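PDB 4EYO: extracellular ligand-binding receptor from Rhodopseudomonas palustris, which binds 4'-hydroxycinnamic acid and probably serves as the periplasmic solute-binding component of a transport system. Local coordinates for residues A[80-85]-A[100-105]. Residues are numbered along the deposited sequence; the frame is centred on the assembly and turned at random.
Sequences PPTVAV and APLPVT. With HC4 (4'-hydroxycinnamic acid), chain B.
Leu102 lays its CD1 methyl against the helical turn at Val83, 3.7 Å from Val83 CA and 3.9 Å from Val83 CG2. Chi1 of 170° sets CG opposite the backbone N, and from there the CD1 branch reaches the helix. The same Val83 CG2 also meets Pro103 CD at 3.9 Å, the two side chains crossing at about a right angle, so one methyl bridges two loop residues. One residue earlier in the helix, Thr82 OG1 sits 3.3 Å from Ala100 CB; its hydrogen bonds run instead to Val78 O and Ser76 N, fixing the hydroxyl's rotation. Thr82 CG2 lies 3.8 Å from Ala100 O, a buried carbonyl without a polar partner. No hydrogen bond joins the two segments. Pro101 turns away from the helix and lays CD over the ring face of 4'-hydroxycinnamic acid near C1' and C6', 3.6 Å from C1', with CG just past the C5'-C6' edge. Replacing Pro101 by alanine removes CG and CD and would probably open a gap beside C1' and C6' of the ligand ring, leaving it freer to shift. The arrangement belongs to the beta-alpha-beta crossover 72-75, 79-92, 96-98 of a periplasmic binding protein lobe, where the post-strand loop lines the ligand cleft.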
loop_
_atom_site.group_PDB
_atom_site.type_symbol
_atom_site.label_atom_id
_atom_site.label_comp_id
_atom_site.label_asym_id
_atom_site.label_seq_id
_atom_site.Cartn_x
_atom_site.Cartn_y
_atom_site.Cartn_z
ATOM N N PRO A 80 -0.985 4.295 10.255
ATOM C CA PRO A 80 -0.743 5.285 11.334
ATOM C C PRO A 80 0.631 6.028 11.267
ATOM O O PRO A 80 0.668 7.292 11.366
ATOM C CB PRO A 80 -0.931 4.455 12.623
ATOM C CG PRO A 80 -1.916 3.375 12.202
ATOM C CD PRO A 80 -1.532 3.022 10.773
ATOM N N PRO A 81 1.752 5.289 11.069
ATOM C CA PRO A 81 3.018 6.025 10.962
ATOM C C PRO A 81 3.133 6.830 9.652
ATOM O O PRO A 81 3.850 7.819 9.615
ATOM C CB PRO A 81 4.082 4.914 11.032
ATOM C CG PRO A 81 3.390 3.706 10.561
ATOM C CD PRO A 81 1.995 3.838 11.128
ATOM N N THR A 82 2.420 6.424 8.606
ATOM C CA THR A 82 2.401 7.207 7.352
ATOM C C THR A 82 1.726 8.551 7.548
ATOM O O THR A 82 2.212 9.582 7.061
ATOM C CB THR A 82 1.729 6.412 6.224
ATOM O OG1 THR A 82 2.467 5.212 6.089
ATOM C CG2 THR A 82 1.834 7.148 4.895
ATOM N N VAL A 83 0.636 8.564 8.303
ATOM C CA VAL A 83 0.028 9.838 8.648
ATOM C C VAL A 83 1.063 10.733 9.376
ATOM O O VAL A 83 1.162 11.945 9.110
ATOM C CB VAL A 83 -1.215 9.613 9.532
ATOM C CG1 VAL A 83 -1.681 10.899 10.188
ATOM C CG2 VAL A 83 -2.353 8.951 8.732
ATOM N N ALA A 84 1.819 10.142 10.306
ATOM C CA ALA A 84 2.792 10.922 11.080
ATOM C C ALA A 84 3.854 11.515 10.156
ATOM O O ALA A 84 4.193 12.699 10.257
ATOM C CB ALA A 84 3.415 10.063 12.191
ATOM N N VAL A 85 4.368 10.691 9.240
ATOM C CA VAL A 85 5.368 11.142 8.282
ATOM C C VAL A 85 4.843 12.299 7.402
ATOM O O VAL A 85 5.548 13.287 7.206
ATOM C CB VAL A 85 5.919 9.978 7.420
ATOM C CG1 VAL A 85 6.861 10.508 6.337
ATOM C CG2 VAL A 85 6.636 8.899 8.273
ATOM N N ALA A 100 2.064 3.583 2.288
ATOM C CA ALA A 100 0.834 2.977 2.854
ATOM C C ALA A 100 -0.302 3.935 2.525
ATOM O O ALA A 100 -0.036 5.120 2.305
ATOM C CB ALA A 100 0.965 2.801 4.387
ATOM N N PRO A 101 -1.575 3.466 2.522
ATOM C CA PRO A 101 -2.684 4.402 2.286
ATOM C C PRO A 101 -2.693 5.495 3.380
ATOM O O PRO A 101 -2.216 5.274 4.509
ATOM C CB PRO A 101 -3.928 3.496 2.367
ATOM C CG PRO A 101 -3.410 2.107 2.141
ATOM C CD PRO A 101 -2.075 2.113 2.825
ATOM N N LEU A 102 -3.205 6.665 3.037
ATOM C CA LEU A 102 -3.108 7.865 3.868
ATOM C C LEU A 102 -4.466 8.587 3.658
ATOM O O LEU A 102 -4.833 8.830 2.494
ATOM C CB LEU A 102 -1.916 8.705 3.290
ATOM C CG LEU A 102 -1.658 10.116 3.752
ATOM C CD1 LEU A 102 -1.190 10.182 5.197
ATOM C CD2 LEU A 102 -0.614 10.769 2.852
ATOM N N PRO A 103 -5.234 8.894 4.745
ATOM C CA PRO A 103 -6.319 9.865 4.506
ATOM C C PRO A 103 -5.697 11.227 4.133
ATOM O O PRO A 103 -5.063 11.878 4.970
ATOM C CB PRO A 103 -7.053 9.971 5.861
ATOM C CG PRO A 103 -6.162 9.309 6.875
ATOM C CD PRO A 103 -5.186 8.426 6.148
ATOM N N VAL A 104 -5.843 11.640 2.885
ATOM C CA VAL A 104 -5.161 12.848 2.415
ATOM C C VAL A 104 -6.075 14.062 2.626
ATOM O O VAL A 104 -6.965 14.316 1.845
ATOM C CB VAL A 104 -4.697 12.692 0.936
ATOM C CG1 VAL A 104 -3.927 13.913 0.464
ATOM C CG2 VAL A 104 -3.783 11.477 0.784
ATOM N N THR A 105 -5.861 14.798 3.710
ATOM C CA THR A 105 -6.676 15.977 4.067
ATOM C C THR A 105 -6.031 17.209 3.428
ATOM O O THR A 105 -4.911 17.109 2.902
ATOM C CB THR A 105 -6.676 16.159 5.586
ATOM O OG1 THR A 105 -5.317 16.168 6.058
ATOM C CG2 THR A 105 -7.454 15.038 6.282
HETATM C C1 HC4 B . -2.234 -0.757 7.043
HETATM O O1 HC4 B . -2.048 -1.806 7.706
HETATM O O2 HC4 B . -2.433 0.361 7.595
HETATM C C2 HC4 B . -2.247 -0.796 5.571
HETATM C C3 HC4 B . -1.299 -1.398 4.832
HETATM C "C1'" HC4 B . -1.357 -1.352 3.335
HETATM C "C2'" HC4 B . -0.121 -1.263 2.667
HETATM C "C3'" HC4 B . -0.029 -1.242 1.275
HETATM C "C4'" HC4 B . -1.214 -1.340 0.544
HETATM C "C5'" HC4 B . -2.467 -1.421 1.187
HETATM C "C6'" HC4 B . -2.544 -1.453 2.594
HETATM O "O4'" HC4 B . -1.124 -1.309 -0.819
#